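Local coordinates for ornithine carbamoyltransferase (Giardia intestinalis, PDB 3GRF), which probably catalyses carbamoyl transfer involving ornithine in the arginine degradation pathway of this parasite, at residues V265-M270 with T292-D297; K275-M280 with G298-C303; N44-A49 with H72-E77; V101-A106 with P124-L129. One frame throughout, in Å; residues are numbered along the deposited sequence.

In the fold
Contacts 1 and 2 lie in the Asp/Orn-binding half of the chain, contacts 3 and 4 in the carbamoyl-phosphate-binding half, and centres in different halves are 31 to 39 Å apart. Contacts 3 and 4 are buried and share one parallel sheet: strands 46-51 and 103-107 are neighbours in it, and Leu-48 bonds to Ile-103 and Thr-105. Both rely on regular backbone bonding with apolar side chains above and below. Contacts 1 and 2 are only partly buried, with centres about 9 Å apart, and meet round Phe-279, which packs on Val-295. Their backbone bonding is sparse; contact 1 adds a serine-aspartate bond among exposed residues, contact 2 a lysine ammonium held by a buried serine.

Contact 1 of 4, residues V265-M270 with T292-D297; sequences VDDAVM and TASVID
One backbone bond ties 265-270 to 292-297, Thr-292 N giving to Val-265 O at 3.2 Å with an N-H...O angle of 159°, where the CA atoms of Asp-266 and Thr-292 come within 5.4 Å. Beside it the methyl CG2 of Thr-292 rests on CB of Asp-266. Val-295 buries more area (77 Å²) than any other residue of the two segments. Its CG2 sits 3.5 Å from Val-265 O and also touches the carbonyl carbon of Asp-266, while CG1, anti to the backbone N (chi1 175°), meets Met-270 CG at 3.8 Å. The side chain of Val-265 crosses that of Val-295 at about a right angle, CG1 to CG1. The arrangement pairs two short helices at their beginnings: Asp-266 and Thr-292 are both N-cap residues. Asp-266 caps through its carboxylate, OD2 accepting from Val-269 N at 3.0 Å nearly along the C-O axis. At the outer side, Ser-294 OG donates to Asp-267 OD1 over 2.6 Å, reaching it from above the carboxylate plane, 41° out of it. The same Ser-294 OG accepts from Thr-292 OG1 at 2.9 Å, a chain of two hydroxyls and a carboxylate on the more exposed side. Strand 278-281 adjoins the apolar side, Phe-279 touching Val-265, Met-270 and Val-295, and Val-238 of strand 237-240 lies against Val-265 and Met-270.

Contact 2 of 4, residues K275-M280 with G298-C303; sequences KRSIFM and GPKSVC
Phe-279 and Ser-301 form a single beta bridge, CA to CA 4.6 Å, by which the loop ahead of helix 303-322 runs beside strand 278-281, an outermost strand of the parallel sheet in this Rossmann-like domain. The touching parts point almost the same way, 13° apart. Two backbone bonds flank the bridge: Phe-279 N gives to Lys-300 O at 2.7 Å, and Val-302 N gives to Phe-279 O at 2.9 Å with an N-H...O angle of 176°.

The close packing surrounds these bonds. Val-302 CG2 lies 3.3 Å from Phe-279 O and reaches Met-280 CG at 3.7 Å, and Ile-278 CD1 comes to the same methyl. On the other side of the strand the Phe-279 ring meets Ser-301 OG at its edge, in plane, and Cys-303 SG lies obliquely beside it, 4.8 Å from the ring centroid, a sulfur-aromatic contact. Ser-301 OG also accepts from Cys-303 N, closing an ST turn. Lys-300, which buries the most area in the contact, belongs to this close part. It runs extended past the Ser-277 carbonyl and bends at its last torsion (chi4 -70°), which places NZ at the buried serine, where it donates to Ser-277 OG across 2.6 Å. Thr-273 OG1 and Ser-274 O bond to Ser-277 OG as well, so three groups, counting Lys-300 NZ, engage this one hydroxyl.

The loose side is at exposed Lys-275, whose side chain points away: its nearest approach is CB, 5.7 Å from Lys-300 NZ.

Contact 3 of 4, residues N44-A49 with H72-E77; sequences NKTLLA and HAIYYE
Leu-48 sets its CD1 methyl against two side chains of strand 72-77, CG2 of Ile-74 at 3.8 Å and CB of Tyr-76 at 3.9 Å. Chi1 of 178° sets CG anti to the backbone N and chi2 of 44° places CD1; the side chain lies alongside Tyr-76, both pointing the same way, but runs obliquely to Ile-74. On the face of Thr-46 and Leu-48, the Ile-74 CD1 methyl also approaches Thr-46 OG1, a buried hydroxyl with no polar partner in the model. The opposite face carries Leu-47 and Ala-49: Leu-47 CD2 packs on Ala-73 CB, and Ala-49 CB lies 3.4 Å from Ile-74 O.

Between the faces the strands pair in parallel register, Thr-46 with His-72 through Ala-49 with Tyr-75, their axes 20° apart. Five backbone bonds alternate from strand to strand, starting with His-72 N to Lys-45 O. Ile-74 N meets Leu-47 O at 2.8 Å, and the last, Tyr-76 N to Ala-49 O, is 2.7 Å long. The carbonyls of His-72 and Leu-47 additionally receive CA-H contacts, the closer being Thr-46 CA to His-72 O at 3.1 Å.

His-72 turns away from the pairing to bind nickel through NE2, together with His-72 of both neighbouring subunits, so the strand's start reaches the meeting point of the trimer. Strands 46-51 and 72-77 form a beta-alpha-beta unit, in which connecting helix 56-69 covers Leu-47 and Ala-73, while strand 103-107 borders 46-51 on its other edge.

Contact 4 of 4, residues V101-A106 with P124-L129; sequences VDICTA and PCINAL
Ala-106 O accepts from Ala-128 N at 2.8 Å, the shortest polar bond between 101-106 and 124-129, with an N-H...O angle of 168°. Three more backbone bonds precede it: Cys-104 N to Pro-124 O and Ile-126 N to Cys-104 O, both 3.0 Å, then Ala-106 N to Ile-126 O at 3.1 Å. They define a parallel pair with axes 22° apart and Cys-104 facing Cys-125, Thr-105 facing Ile-126. Besides the bond from Ile-126 N, Cys-104 O receives a CA-H...O contact from Cys-125 CA at 3.3 Å.

On the Thr-105 face, Ile-126 carries the packing. Its CD1 meets CD1 of Ile-103 at 3.6 Å, the two side chains crossing at a slant, and Thr-105 CG2 lies 3.9 Å from Ile-126 CB. Ile-103 CG1, anti to the backbone N (chi1 -177°), comes against Pro-124 O. On the other face the side-chain contact is longer, Cys-104 CB to Cys-125 SG at 4.2 Å. At the last bridged pair, Ala-106 with Asn-127, the OD1 of Asn-127 accepts from Leu-129 N, an Asx turn, and its ND2 is bonded to Leu-11 O.

The strands belong to a beta-alpha-beta unit whose helix 111-120 covers Cys-104, Ala-106 and Cys-125 through Met-114 and Met-117. Strand 46-51 flanks 103-107 on its other edge, and helix 303-322 packs on Ile-103 through Leu-318, Phe-321 and Leu-322.

Contact 1 of 4, residues V265-M270 with T292-D297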
loop_
_atom_site.group_PDB
_atom_site.type_symbol
_atom_site.label_atom_id
_atom_site.label_comp_id
_atom_site.label_asym_id
_atom_site.label_seq_id
_atom_site.Cartn_x
_atom_site.Cartn_y
_atom_site.Cartn_z
ATOM N N VAL A 265 2.064 14.784 -34.769
ATOM C CA VAL A 265 2.312 13.611 -35.614
ATOM C C VAL A 265 0.991 13.154 -36.275
ATOM O O VAL A 265 0.151 12.553 -35.632
ATOM C CB VAL A 265 3.073 12.441 -34.886
ATOM C CG1 VAL A 265 3.318 11.333 -35.829
ATOM C CG2 VAL A 265 4.421 12.910 -34.292
ATOM N N ASP A 266 0.814 13.490 -37.555
ATOM C CA ASP A 266 -0.367 13.066 -38.342
ATOM C C ASP A 266 -0.035 12.014 -39.430
ATOM O O ASP A 266 1.074 11.450 -39.458
ATOM C CB ASP A 266 -1.098 14.309 -38.932
ATOM C CG ASP A 266 -0.214 15.138 -39.891
ATOM O OD1 ASP A 266 -0.631 16.223 -40.258
ATOM O OD2 ASP A 266 0.885 14.729 -40.311
ATOM N N ASP A 267 -0.990 11.750 -40.323
ATOM C CA ASP A 267 -0.834 10.710 -41.345
ATOM C C ASP A 267 0.263 11.127 -42.345
ATOM O O ASP A 267 1.014 10.275 -42.834
ATOM C CB ASP A 267 -2.156 10.472 -42.102
ATOM C CG ASP A 267 -3.211 9.667 -41.303
ATOM O OD1 ASP A 267 -2.929 9.059 -40.257
ATOM O OD2 ASP A 267 -4.371 9.613 -41.770
ATOM N N ALA A 268 0.351 12.428 -42.661
ATOM C CA ALA A 268 1.361 12.912 -43.619
ATOM C C ALA A 268 2.753 12.823 -43.019
ATOM O O ALA A 268 3.739 12.621 -43.733
ATOM C CB ALA A 268 1.091 14.362 -44.015
ATOM N N VAL A 269 2.836 12.997 -41.711
ATOM C CA VAL A 269 4.106 12.821 -41.014
ATOM C C VAL A 269 4.510 11.343 -41.100
ATOM O O VAL A 269 5.620 11.040 -41.520
ATOM C CB VAL A 269 4.075 13.378 -39.531
ATOM C CG1 VAL A 269 5.247 12.866 -38.722
ATOM C CG2 VAL A 269 4.126 14.908 -39.513
ATOM N N MET A 270 3.616 10.425 -40.717
ATOM C CA MET A 270 3.925 8.986 -40.737
ATOM C C MET A 270 4.180 8.425 -42.153
ATOM O O MET A 270 4.996 7.499 -42.326
ATOM C CB MET A 270 2.851 8.163 -40.006
ATOM C CG MET A 270 2.729 8.484 -38.513
ATOM S SD MET A 270 4.253 8.148 -37.556
ATOM C CE MET A 270 4.140 6.304 -37.447
ATOM N N THR A 292 -2.627 12.601 -34.021
ATOM C CA THR A 292 -4.000 12.292 -34.394
ATOM C C THR A 292 -4.399 10.930 -33.901
ATOM O O THR A 292 -3.539 10.095 -33.653
ATOM C CB THR A 292 -4.243 12.384 -35.916
ATOM O OG1 THR A 292 -3.488 11.386 -36.615
ATOM C CG2 THR A 292 -3.879 13.769 -36.459
ATOM N N ALA A 293 -5.711 10.729 -33.749
ATOM C CA ALA A 293 -6.249 9.481 -33.275
ATOM C C ALA A 293 -5.924 8.373 -34.294
ATOM O O ALA A 293 -5.611 7.246 -33.915
ATOM C CB ALA A 293 -7.779 9.614 -33.005
ATOM N N SER A 294 -5.890 8.720 -35.578
ATOM C CA SER A 294 -5.516 7.780 -36.642
ATOM C C SER A 294 -4.088 7.223 -36.534
ATOM O O SER A 294 -3.814 6.157 -37.050
ATOM C CB SER A 294 -5.668 8.412 -38.017
ATOM O OG SER A 294 -4.616 9.319 -38.262
ATOM N N VAL A 295 -3.181 7.951 -35.892
ATOM C CA VAL A 295 -1.782 7.476 -35.733
ATOM C C VAL A 295 -1.746 6.591 -34.497
ATOM O O VAL A 295 -1.335 5.443 -34.563
ATOM C CB VAL A 295 -0.757 8.649 -35.654
ATOM C CG1 VAL A 295 0.668 8.149 -35.365
ATOM C CG2 VAL A 295 -0.787 9.481 -36.976
ATOM N N ILE A 296 -2.205 7.114 -33.375
ATOM C CA ILE A 296 -2.143 6.319 -32.141
ATOM C C ILE A 296 -2.995 5.070 -32.155
ATOM O O ILE A 296 -2.646 4.079 -31.512
ATOM C CB ILE A 296 -2.394 7.164 -30.846
ATOM C CG1 ILE A 296 -2.240 6.299 -29.570
ATOM C CG2 ILE A 296 -3.739 7.930 -30.914
ATOM C CD1 ILE A 296 -1.744 7.055 -28.329
ATOM N N ASP A 297 -4.102 5.116 -32.889
ATOM C CA ASP A 297 -5.011 3.971 -32.977
ATOM C C ASP A 297 -4.798 3.246 -34.296
ATOM O O ASP A 297 -5.451 2.240 -34.586
ATOM C CB ASP A 297 -6.467 4.420 -32.829
ATOM C CG ASP A 297 -6.731 5.128 -31.513
ATOM O OD1 ASP A 297 -6.152 4.768 -30.457
ATOM O OD2 ASP A 297 -7.529 6.070 -31.525
#

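Contact 2 of 4, residues K275-M280 with G298-C303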
loop_
_atom_site.group_PDB
_atom_site.type_symbol
_atom_site.label_atom_id
_atom_site.label_comp_id
_atom_site.label_asym_id
_atom_site.label_seq_id
_atom_site.Cartn_x
_atom_site.Cartn_y
_atom_site.Cartn_z
ATOM N N LYS A 275 9.037 2.048 -44.232
ATOM C CA LYS A 275 7.934 1.129 -44.314
ATOM C C LYS A 275 7.811 0.301 -43.031
ATOM O O LYS A 275 6.702 -0.108 -42.662
ATOM C CB LYS A 275 8.073 0.240 -45.560
ATOM C CG LYS A 275 6.835 0.216 -46.456
ATOM C CD LYS A 275 6.846 1.344 -47.504
ATOM C CE LYS A 275 5.853 1.057 -48.641
ATOM N NZ LYS A 275 6.391 0.071 -49.648
ATOM N N ARG A 276 8.944 0.050 -42.366
ATOM C CA ARG A 276 8.997 -0.684 -41.079
ATOM C C ARG A 276 8.653 0.189 -39.841
ATOM O O ARG A 276 8.578 -0.308 -38.723
ATOM C CB ARG A 276 10.398 -1.300 -40.903
ATOM C CG ARG A 276 11.414 -0.315 -40.341
ATOM C CD ARG A 276 12.771 -0.321 -41.007
ATOM N NE ARG A 276 13.659 -1.333 -40.483
ATOM C CZ ARG A 276 14.970 -1.195 -40.247
ATOM N NH1 ARG A 276 15.631 -0.056 -40.436
ATOM N NH2 ARG A 276 15.633 -2.230 -39.778
ATOM N N SER A 277 8.461 1.504 -40.023
ATOM C CA SER A 277 8.410 2.411 -38.875
ATOM C C SER A 277 7.402 1.997 -37.829
ATOM O O SER A 277 6.450 1.237 -38.093
ATOM C CB SER A 277 8.175 3.869 -39.303
ATOM O OG SER A 277 6.949 4.005 -39.992
ATOM N N ILE A 278 7.634 2.459 -36.608
ATOM C CA ILE A 278 6.656 2.271 -35.567
ATOM C C ILE A 278 6.430 3.642 -34.946
ATOM O O ILE A 278 7.262 4.518 -35.100
ATOM C CB ILE A 278 7.061 1.186 -34.526
ATOM C CG1 ILE A 278 8.263 1.619 -33.695
ATOM C CG2 ILE A 278 7.311 -0.206 -35.200
ATOM C CD1 ILE A 278 8.653 0.593 -32.605
ATOM N N PHE A 279 5.312 3.807 -34.265
ATOM C CA PHE A 279 4.962 5.056 -33.578
ATOM C C PHE A 279 4.892 4.770 -32.032
ATOM O O PHE A 279 4.323 3.752 -31.600
ATOM C CB PHE A 279 3.618 5.596 -34.100
ATOM C CG PHE A 279 3.075 6.657 -33.253
ATOM C CD1 PHE A 279 3.562 7.971 -33.397
ATOM C CD2 PHE A 279 2.159 6.360 -32.249
ATOM C CE1 PHE A 279 3.110 8.989 -32.528
ATOM C CE2 PHE A 279 1.683 7.377 -31.372
ATOM C CZ PHE A 279 2.169 8.673 -31.507
ATOM N N MET A 280 5.510 5.652 -31.226
ATOM C CA MET A 280 5.600 5.535 -29.779
ATOM C C MET A 280 5.141 6.834 -29.107
ATOM O O MET A 280 5.292 7.897 -29.702
ATOM C CB MET A 280 7.056 5.291 -29.412
ATOM C CG MET A 280 7.551 3.986 -29.961
ATOM S SD MET A 280 9.222 3.520 -29.432
ATOM C CE MET A 280 8.971 2.872 -27.777
ATOM N N GLY A 298 -3.842 3.725 -35.078
ATOM C CA GLY A 298 -3.585 3.147 -36.370
ATOM C C GLY A 298 -2.565 2.050 -36.170
ATOM O O GLY A 298 -2.181 1.752 -35.030
ATOM N N PRO A 299 -2.123 1.438 -37.285
ATOM C CA PRO A 299 -1.322 0.199 -37.306
ATOM C C PRO A 299 0.183 0.279 -36.964
ATOM O O PRO A 299 0.802 -0.754 -36.706
ATOM C CB PRO A 299 -1.518 -0.281 -38.748
ATOM C CG PRO A 299 -1.628 0.993 -39.539
ATOM C CD PRO A 299 -2.423 1.928 -38.655
ATOM N N LYS A 300 0.768 1.478 -36.978
ATOM C CA LYS A 300 2.185 1.693 -36.603
ATOM C C LYS A 300 2.396 1.887 -35.090
ATOM O O LYS A 300 3.518 1.759 -34.595
ATOM C CB LYS A 300 2.796 2.863 -37.395
ATOM C CG LYS A 300 3.031 2.555 -38.904
ATOM C CD LYS A 300 3.724 3.717 -39.555
ATOM C CE LYS A 300 4.104 3.421 -40.998
ATOM N NZ LYS A 300 5.208 2.398 -41.140
ATOM N N SER A 301 1.292 2.104 -34.364
ATOM C CA SER A 301 1.294 2.398 -32.939
ATOM C C SER A 301 1.652 1.224 -32.091
ATOM O O SER A 301 0.987 0.183 -32.129
ATOM C CB SER A 301 -0.045 2.917 -32.458
ATOM O OG SER A 301 0.061 3.194 -31.065
ATOM N N VAL A 302 2.716 1.393 -31.319
ATOM C CA VAL A 302 3.035 0.406 -30.277
ATOM C C VAL A 302 2.758 0.900 -28.842
ATOM O O VAL A 302 3.245 0.312 -27.877
ATOM C CB VAL A 302 4.477 -0.171 -30.435
ATOM C CG1 VAL A 302 4.622 -0.861 -31.781
ATOM C CG2 VAL A 302 5.520 0.923 -30.353
ATOM N N CYS A 303 1.947 1.947 -28.683
ATOM C CA CYS A 303 1.834 2.607 -27.379
ATOM C C CYS A 303 1.455 1.744 -26.180
ATOM O O CYS A 303 2.007 1.925 -25.080
ATOM C CB CYS A 303 0.918 3.834 -27.443
ATOM S SG CYS A 303 1.596 5.060 -28.546
#

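Contact 3 of 4, residues N44-A49 with H72-E77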
loop_
_atom_site.group_PDB
_atom_site.type_symbol
_atom_site.label_atom_id
_atom_site.label_comp_id
_atom_site.label_asym_id
_atom_site.label_seq_id
_atom_site.Cartn_x
_atom_site.Cartn_y
_atom_site.Cartn_z
ATOM N N ASN A 44 11.923 -10.765 0.244
ATOM C CA ASN A 44 12.128 -10.044 1.523
ATOM C C ASN A 44 12.739 -8.660 1.454
ATOM O O ASN A 44 13.149 -8.065 2.491
ATOM C CB ASN A 44 12.888 -10.882 2.535
ATOM C CG ASN A 44 12.209 -12.195 2.806
ATOM O OD1 ASN A 44 11.210 -12.254 3.514
ATOM N ND2 ASN A 44 12.701 -13.244 2.179
ATOM N N LYS A 45 12.848 -8.150 0.237
ATOM C CA LYS A 45 13.545 -6.879 0.044
ATOM C C LYS A 45 12.483 -5.891 -0.289
ATOM O O LYS A 45 11.461 -6.291 -0.860
ATOM C CB LYS A 45 14.592 -6.975 -1.070
ATOM C CG LYS A 45 15.856 -7.740 -0.606
ATOM C CD LYS A 45 16.744 -8.105 -1.786
ATOM C CE LYS A 45 17.953 -8.931 -1.331
ATOM N NZ LYS A 45 19.062 -8.040 -0.891
ATOM N N THR A 46 12.630 -4.609 0.082
ATOM C CA THR A 46 11.568 -3.615 -0.211
ATOM C C THR A 46 12.088 -2.395 -0.926
ATOM O O THR A 46 13.233 -1.977 -0.747
ATOM C CB THR A 46 10.750 -3.179 1.054
ATOM O OG1 THR A 46 11.107 -1.829 1.401
ATOM C CG2 THR A 46 11.050 -4.121 2.205
ATOM N N LEU A 47 11.213 -1.850 -1.754
ATOM C CA LEU A 47 11.483 -0.622 -2.421
ATOM C C LEU A 47 10.618 0.466 -1.786
ATOM O O LEU A 47 9.436 0.279 -1.527
ATOM C CB LEU A 47 11.203 -0.773 -3.928
ATOM C CG LEU A 47 10.649 0.461 -4.655
ATOM C CD1 LEU A 47 11.789 1.435 -4.857
ATOM C CD2 LEU A 47 9.931 0.166 -5.999
ATOM N N LEU A 48 11.221 1.610 -1.532
ATOM C CA LEU A 48 10.470 2.687 -1.004
ATOM C C LEU A 48 10.173 3.604 -2.166
ATOM O O LEU A 48 11.082 4.112 -2.786
ATOM C CB LEU A 48 11.325 3.428 -0.004
ATOM C CG LEU A 48 10.689 4.660 0.623
ATOM C CD1 LEU A 48 9.193 4.444 1.053
ATOM C CD2 LEU A 48 11.543 5.024 1.796
ATOM N N ALA A 49 8.893 3.864 -2.443
ATOM C CA ALA A 49 8.535 4.580 -3.671
ATOM C C ALA A 49 7.727 5.832 -3.399
ATOM O O ALA A 49 6.527 5.733 -3.187
ATOM C CB ALA A 49 7.728 3.643 -4.573
ATOM N N HIS A 72 8.612 -6.279 -2.213
ATOM C CA HIS A 72 7.457 -5.388 -1.912
ATOM C C HIS A 72 7.848 -3.945 -2.124
ATOM O O HIS A 72 8.972 -3.584 -1.829
ATOM C CB HIS A 72 7.014 -5.538 -0.457
ATOM C CG HIS A 72 5.741 -4.808 -0.158
ATOM N ND1 HIS A 72 5.686 -3.722 0.688
ATOM C CD2 HIS A 72 4.493 -4.964 -0.652
ATOM C CE1 HIS A 72 4.454 -3.248 0.718
ATOM N NE2 HIS A 72 3.704 -3.987 -0.080
ATOM N N ALA A 73 6.904 -3.124 -2.625
ATOM C CA ALA A 73 7.108 -1.688 -2.751
ATOM C C ALA A 73 6.161 -0.967 -1.817
ATOM O O ALA A 73 4.958 -1.271 -1.782
ATOM C CB ALA A 73 6.828 -1.215 -4.210
ATOM N N ILE A 74 6.717 -0.003 -1.089
ATOM C CA ILE A 74 5.955 0.894 -0.249
ATOM C C ILE A 74 5.565 2.104 -1.102
ATOM O O ILE A 74 6.409 2.855 -1.573
ATOM C CB ILE A 74 6.786 1.393 0.911
ATOM C CG1 ILE A 74 7.158 0.222 1.831
ATOM C CG2 ILE A 74 6.003 2.441 1.701
ATOM C CD1 ILE A 74 8.135 0.611 2.985
ATOM N N TYR A 75 4.281 2.277 -1.314
ATOM C CA TYR A 75 3.825 3.428 -2.010
ATOM C C TYR A 75 3.783 4.605 -1.001
ATOM O O TYR A 75 2.948 4.657 -0.064
ATOM C CB TYR A 75 2.481 3.132 -2.654
ATOM C CG TYR A 75 1.811 4.398 -3.101
ATOM C CD1 TYR A 75 2.340 5.139 -4.147
ATOM C CD2 TYR A 75 0.662 4.872 -2.452
ATOM C CE1 TYR A 75 1.754 6.344 -4.549
ATOM C CE2 TYR A 75 0.057 6.074 -2.840
ATOM C CZ TYR A 75 0.616 6.802 -3.900
ATOM O OH TYR A 75 0.025 7.991 -4.325
ATOM N N TYR A 76 4.778 5.552 -1.134
ATOM C CA TYR A 76 4.783 6.674 -0.176
ATOM C C TYR A 76 4.381 8.006 -0.815
ATOM O O TYR A 76 5.189 8.688 -1.435
ATOM C CB TYR A 76 6.131 6.759 0.523
ATOM C CG TYR A 76 6.061 7.434 1.864
ATOM C CD1 TYR A 76 6.325 6.779 3.070
ATOM C CD2 TYR A 76 5.723 8.794 1.913
ATOM C CE1 TYR A 76 6.244 7.464 4.289
ATOM C CE2 TYR A 76 5.631 9.484 3.119
ATOM C CZ TYR A 76 5.888 8.820 4.301
ATOM O OH TYR A 76 5.802 9.507 5.490
ATOM N N GLU A 77 3.126 8.399 -0.597
ATOM C CA GLU A 77 2.559 9.566 -1.238
ATOM C C GLU A 77 2.971 10.837 -0.493
ATOM O O GLU A 77 2.950 10.881 0.737
ATOM C CB GLU A 77 1.035 9.419 -1.331
ATOM C CG GLU A 77 0.326 9.315 0.047
ATOM C CD GLU A 77 -0.037 7.863 0.514
ATOM O OE1 GLU A 77 -1.262 7.576 0.631
ATOM O OE2 GLU A 77 0.888 7.043 0.798
#

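Contact 4 of 4, residues V101-A106 with P124-L129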
loop_
_atom_site.group_PDB
_atom_site.type_symbol
_atom_site.label_atom_id
_atom_site.label_comp_id
_atom_site.label_asym_id
_atom_site.label_seq_id
_atom_site.Cartn_x
_atom_site.Cartn_y
_atom_site.Cartn_z
ATOM N N VAL A 101 15.244 0.297 4.037
ATOM C CA VAL A 101 14.871 -0.218 2.717
ATOM C C VAL A 101 16.126 -0.568 1.904
ATOM O O VAL A 101 17.258 -0.232 2.293
ATOM C CB VAL A 101 13.902 0.740 1.987
ATOM C CG1 VAL A 101 12.685 0.987 2.890
ATOM C CG2 VAL A 101 14.617 2.082 1.632
ATOM N N ASP A 102 15.921 -1.330 0.831
ATOM C CA ASP A 102 16.995 -1.796 -0.032
ATOM C C ASP A 102 17.170 -0.902 -1.254
ATOM O O ASP A 102 18.231 -0.858 -1.898
ATOM C CB ASP A 102 16.704 -3.227 -0.449
ATOM C CG ASP A 102 16.577 -4.125 0.713
ATOM O OD1 ASP A 102 15.435 -4.432 1.117
ATOM O OD2 ASP A 102 17.620 -4.466 1.285
ATOM N N ILE A 103 16.112 -0.189 -1.607
ATOM C CA ILE A 103 16.146 0.613 -2.827
ATOM C C ILE A 103 15.041 1.621 -2.768
ATOM O O ILE A 103 14.101 1.431 -2.010
ATOM C CB ILE A 103 16.013 -0.250 -4.129
ATOM C CG1 ILE A 103 16.131 0.609 -5.378
ATOM C CG2 ILE A 103 14.737 -1.096 -4.183
ATOM C CD1 ILE A 103 16.510 -0.176 -6.565
ATOM N N CYS A 104 15.159 2.698 -3.553
ATOM C CA CYS A 104 14.210 3.825 -3.483
ATOM C C CYS A 104 13.977 4.389 -4.882
ATOM O O CYS A 104 14.908 4.566 -5.645
ATOM C CB CYS A 104 14.760 4.924 -2.558
ATOM S SG CYS A 104 13.876 6.541 -2.578
ATOM N N THR A 105 12.730 4.680 -5.218
ATOM C CA THR A 105 12.440 5.438 -6.429
ATOM C C THR A 105 11.667 6.638 -5.909
ATOM O O THR A 105 11.035 6.545 -4.861
ATOM C CB THR A 105 11.484 4.672 -7.388
ATOM O OG1 THR A 105 10.327 4.326 -6.650
ATOM C CG2 THR A 105 12.105 3.389 -7.966
ATOM N N ALA A 106 11.719 7.760 -6.617
ATOM C CA ALA A 106 10.992 8.950 -6.182
ATOM C C ALA A 106 10.596 9.727 -7.404
ATOM O O ALA A 106 11.354 9.826 -8.372
ATOM C CB ALA A 106 11.847 9.820 -5.268
ATOM N N PRO A 124 20.556 2.578 -3.478
ATOM C CA PRO A 124 20.269 3.205 -4.792
ATOM C C PRO A 124 18.972 4.058 -4.909
ATOM O O PRO A 124 17.894 3.607 -4.547
ATOM C CB PRO A 124 20.203 2.013 -5.754
ATOM C CG PRO A 124 20.870 0.888 -5.071
ATOM C CD PRO A 124 20.836 1.133 -3.574
ATOM N N CYS A 125 19.067 5.269 -5.443
ATOM C CA CYS A 125 17.850 6.060 -5.747
ATOM C C CYS A 125 17.666 6.283 -7.282
ATOM O O CYS A 125 18.615 6.506 -8.051
ATOM C CB CYS A 125 17.786 7.405 -4.998
ATOM S SG CYS A 125 18.051 7.364 -3.226
ATOM N N ILE A 126 16.423 6.162 -7.702
ATOM C CA ILE A 126 16.063 6.106 -9.102
ATOM C C ILE A 126 15.046 7.212 -9.278
ATOM O O ILE A 126 14.136 7.312 -8.495
ATOM C CB ILE A 126 15.462 4.750 -9.481
ATOM C CG1 ILE A 126 16.541 3.665 -9.388
ATOM C CG2 ILE A 126 14.893 4.805 -10.910
ATOM C CD1 ILE A 126 15.985 2.272 -9.131
ATOM N N ASN A 127 15.272 8.077 -10.260
ATOM C CA ASN A 127 14.352 9.137 -10.605
ATOM C C ASN A 127 13.196 8.506 -11.408
ATOM O O ASN A 127 13.398 7.967 -12.498
ATOM C CB ASN A 127 15.132 10.197 -11.405
ATOM C CG ASN A 127 14.241 11.163 -12.138
ATOM O OD1 ASN A 127 13.142 11.454 -11.709
ATOM N ND2 ASN A 127 14.741 11.707 -13.229
ATOM N N ALA A 128 11.990 8.567 -10.843
ATOM C CA ALA A 128 10.790 7.976 -11.454
ATOM C C ALA A 128 10.044 9.039 -12.262
ATOM O O ALA A 128 8.932 8.823 -12.722
ATOM C CB ALA A 128 9.884 7.376 -10.355
ATOM N N LEU A 129 10.655 10.221 -12.366
ATOM C CA LEU A 129 10.323 11.248 -13.351
ATOM C C LEU A 129 10.566 12.581 -12.664
ATOM O O LEU A 129 10.089 12.800 -11.556
ATOM C CB LEU A 129 8.871 11.173 -13.860
ATOM C CG LEU A 129 8.356 12.303 -14.792
ATOM C CD1 LEU A 129 9.246 12.533 -16.011
ATOM C CD2 LEU A 129 6.945 12.011 -15.262
#